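Local coordinates for pheromome Binding Protein (Epiphyas postvittana, PDB 6VQ5) that probably binds and carries pheromone or other odorant molecules, at residues A[57-62]-A[74-79]. Residues are numbered along the deposited sequence; the frame is centred on the assembly and turned at random.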
ATOM      1  N   LYS A  57       4.902   7.339  -3.375  1.00 90.99           N
ATOM      2  CA  LYS A  57       5.898   8.350  -3.817  1.00 97.84           C
ATOM      3  C   LYS A  57       6.057   9.444  -2.753  1.00100.85           C
ATOM      4  O   LYS A  57       7.205   9.733  -2.367  1.00105.63           O
ATOM      5  CB  LYS A  57       5.471   8.950  -5.157  1.00100.72           C
ATOM      6  CG  LYS A  57       5.809   8.080  -6.357  1.00102.89           C
ATOM      7  CD  LYS A  57       5.087   8.471  -7.624  1.00105.42           C
ATOM      8  CE  LYS A  57       5.653   7.767  -8.841  1.00109.15           C
ATOM      9  NZ  LYS A  57       4.908   8.116 -10.073  1.00111.20           N
ATOM     10  N   LYS A  58       4.949  10.028  -2.300  1.00 99.21           N
ATOM     11  CA  LYS A  58       4.940  11.132  -1.307  1.00102.52           C
ATOM     12  C   LYS A  58       5.516  10.665   0.031  1.00105.02           C
ATOM     13  O   LYS A  58       6.064  11.520   0.745  1.00111.30           O
ATOM     14  CB  LYS A  58       3.526  11.675  -1.119  1.00100.40           C
ATOM     15  CG  LYS A  58       3.016  12.519  -2.277  1.00100.88           C
ATOM     16  CD  LYS A  58       1.611  13.027  -2.052  1.00 99.02           C
ATOM     17  CE  LYS A  58       1.119  13.913  -3.175  1.00 99.86           C
ATOM     18  NZ  LYS A  58       1.892  15.166  -3.257  1.00104.70           N
ATOM     19  N   LEU A  59       5.407   9.378   0.371  1.00103.89           N
ATOM     20  CA  LEU A  59       6.028   8.820   1.605  1.00106.71           C
ATOM     21  C   LEU A  59       7.408   8.243   1.278  1.00111.67           C
ATOM     22  O   LEU A  59       8.006   7.641   2.180  1.00115.58           O
ATOM     23  CB  LEU A  59       5.106   7.759   2.209  1.00102.65           C
ATOM     24  CG  LEU A  59       3.725   8.260   2.635  1.00 99.71           C
ATOM     25  CD1 LEU A  59       2.845   7.101   3.069  1.00 94.68           C
ATOM     26  CD2 LEU A  59       3.842   9.296   3.746  1.00103.39           C
ATOM     27  N   GLU A  60       7.890   8.440   0.045  1.00114.80           N
ATOM     28  CA  GLU A  60       9.243   8.031  -0.425  1.00119.86           C
ATOM     29  C   GLU A  60       9.407   6.530  -0.182  1.00118.41           C
ATOM     30  O   GLU A  60      10.497   6.101   0.251  1.00123.67           O
ATOM     31  CB  GLU A  60      10.350   8.805   0.297  1.00125.61           C
ATOM     32  CG  GLU A  60      10.120  10.301   0.401  1.00127.69           C
ATOM     33  CD  GLU A  60      10.732  10.885   1.664  1.00132.04           C
ATOM     34  OE1 GLU A  60      11.940  10.646   1.893  1.00135.46           O
ATOM     35  OE2 GLU A  60       9.992  11.538   2.432  1.00131.19           O
ATOM     36  N   LEU A  61       8.342   5.782  -0.447  1.00114.37           N
ATOM     37  CA  LEU A  61       8.279   4.306  -0.317  1.00112.86           C
ATOM     38  C   LEU A  61       8.748   3.697  -1.643  1.00113.01           C
ATOM     39  O   LEU A  61       9.300   2.589  -1.612  1.00112.03           O
ATOM     40  CB  LEU A  61       6.838   3.922   0.039  1.00109.86           C
ATOM     41  CG  LEU A  61       6.535   2.428   0.143  1.00108.49           C
ATOM     42  CD1 LEU A  61       7.475   1.741   1.127  1.00111.89           C
ATOM     43  CD2 LEU A  61       5.083   2.203   0.543  1.00104.99           C
ATOM     44  N   ILE A  62       8.539   4.408  -2.757  1.00114.80           N
ATOM     45  CA  ILE A  62       9.132   4.094  -4.094  1.00118.89           C
ATOM     46  C   ILE A  62      10.409   4.920  -4.286  1.00124.03           C
ATOM     47  O   ILE A  62      10.964   5.371  -3.279  1.00128.23           O
ATOM     48  CB  ILE A  62       8.141   4.357  -5.248  1.00117.79           C
ATOM     49  CG1 ILE A  62       6.800   3.649  -5.059  1.00109.75           C
ATOM     50  CG2 ILE A  62       8.759   3.990  -6.593  1.00122.83           C
ATOM     51  CD1 ILE A  62       5.782   4.050  -6.093  1.00107.93           C
ATOM     52  N   GLU A  74      10.602  -0.094   6.286  1.00112.60           N
ATOM     53  CA  GLU A  74      10.851  -0.408   7.718  1.00116.22           C
ATOM     54  C   GLU A  74      10.561   0.830   8.580  1.00119.62           C
ATOM     55  O   GLU A  74       9.965   0.654   9.663  1.00121.51           O
ATOM     56  CB  GLU A  74      12.284  -0.909   7.930  1.00120.48           C
ATOM     57  CG  GLU A  74      12.496  -2.353   7.505  1.00118.64           C
ATOM     58  CD  GLU A  74      13.716  -3.041   8.097  1.00122.48           C
ATOM     59  OE1 GLU A  74      14.698  -2.357   8.419  1.00126.91           O
ATOM     60  OE2 GLU A  74      13.674  -4.264   8.247  1.00122.63           O
ATOM     61  N   ASP A  75      10.945   2.027   8.122  1.00122.30           N
ATOM     62  CA  ASP A  75      10.733   3.294   8.870  1.00126.51           C
ATOM     63  C   ASP A  75       9.229   3.538   9.041  1.00123.16           C
ATOM     64  O   ASP A  75       8.809   3.719  10.197  1.00123.67           O
ATOM     65  CB  ASP A  75      11.415   4.484   8.187  1.00130.68           C
ATOM     66  CG  ASP A  75      12.895   4.602   8.471  1.00138.07           C
ATOM     67  OD1 ASP A  75      13.421   3.732   9.191  1.00142.25           O
ATOM     68  OD2 ASP A  75      13.505   5.570   7.973  1.00143.16           O
ATOM     69  N   LEU A  76       8.466   3.534   7.939  1.00120.71           N
ATOM     70  CA  LEU A  76       6.985   3.717   7.916  1.00119.53           C
ATOM     71  C   LEU A  76       6.309   2.728   8.869  1.00117.39           C
ATOM     72  O   LEU A  76       5.305   3.115   9.498  1.00118.52           O
ATOM     73  CB  LEU A  76       6.447   3.480   6.502  1.00118.07           C
ATOM     74  CG  LEU A  76       6.663   4.607   5.496  1.00122.29           C
ATOM     75  CD1 LEU A  76       6.479   4.100   4.068  1.00121.52           C
ATOM     76  CD2 LEU A  76       5.729   5.774   5.776  1.00122.16           C
ATOM     77  N   ALA A  77       6.795   1.485   8.909  1.00114.90           N
ATOM     78  CA  ALA A  77       6.196   0.383   9.689  1.00113.31           C
ATOM     79  C   ALA A  77       6.372   0.682  11.180  1.00116.51           C
ATOM     80  O   ALA A  77       5.373   0.636  11.921  1.00113.86           O
ATOM     81  CB  ALA A  77       6.821  -0.928   9.290  1.00113.49           C
ATOM     82  N   LYS A  78       7.601   0.994  11.589  1.00123.00           N
ATOM     83  CA  LYS A  78       7.945   1.401  12.978  1.00130.31           C
ATOM     84  C   LYS A  78       7.168   2.678  13.320  1.00131.71           C
ATOM     85  O   LYS A  78       6.599   2.743  14.421  1.00133.05           O
ATOM     86  CB  LYS A  78       9.456   1.612  13.125  1.00136.22           C
ATOM     87  CG  LYS A  78      10.308   0.347  13.097  1.00137.09           C
ATOM     88  CD  LYS A  78      11.788   0.629  13.291  1.00143.44           C
ATOM     89  CE  LYS A  78      12.634  -0.623  13.385  1.00145.06           C
ATOM     90  NZ  LYS A  78      14.076  -0.299  13.505  1.00149.67           N
ATOM     91  N   LYS A  79       7.124   3.625  12.378  1.00132.37           N
ATOM     92  CA  LYS A  79       6.408   4.929  12.478  1.00134.94           C
ATOM     93  C   LYS A  79       4.929   4.695  12.814  1.00131.45           C
ATOM     94  O   LYS A  79       4.326   5.584  13.437  1.00133.25           O
ATOM     95  CB  LYS A  79       6.558   5.706  11.164  1.00135.20           C
ATOM     96  CG  LYS A  79       6.691   7.218  11.298  1.00140.13           C
ATOM     97  CD  LYS A  79       7.448   7.866  10.148  1.00142.26           C
ATOM     98  CE  LYS A  79       6.678   8.989   9.484  1.00142.25           C
ATOM     99  NZ  LYS A  79       7.529   9.744   8.533  1.00145.29           N
TER
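Leu76 of helix 70-79 places its two methyls against Leu59 and Leu61, which flank Glu60 in the turn that ends helix 46-58. That turn is a Schellman motif in the all-helical fold of the PBP/GOBP family. The contact is wholly apolar, and no hydrogen bond crosses it.

The branches of Leu76 divide the work. CD2 of Leu76 rests 4.1 Å from CB of Leu59, and the two side chains meet at about a right angle. CD1 of Leu76 meets the methyl CD1 of Leu61 at 3.9 Å and CB of Leu61 at 4.0 Å. The approach to Leu61 is slanted. With CD2 on Leu59 and CD1 on Leu61, the fork of Leu76 is applied to two neighbours at once. An alanine in place of Leu76 would remove both methyls and would probably open a gap that leaves Leu59 and Leu61 without their shared partner on helix 70-79.

The end of helix 46-58 sets the spacing of the two leucines. Leu59 is the first residue to depart from helical backbone angles. Glu60 follows with a positive phi of 56° as the C-prime residue. Its N binds O of Lys57 at 2.8 Å, and Leu61 N reaches back to O of Ser56. In Leu61, CG stands anti to the backbone N (chi1 177°), and a chi2 of 55° then puts CD1 of Leu61 beside CD1 of Leu76.

Further out, Leu59 also touches Val15 of helix 13-23, and Leu61 packs on Ile68. The backbone of Leu61 is hydrogen-bonded with that of His69. Beside the leucine contact there is also a polar tie to helix 70-79, a hydrogen bond from ND2 of Asn72 to the backbone O of Glu60.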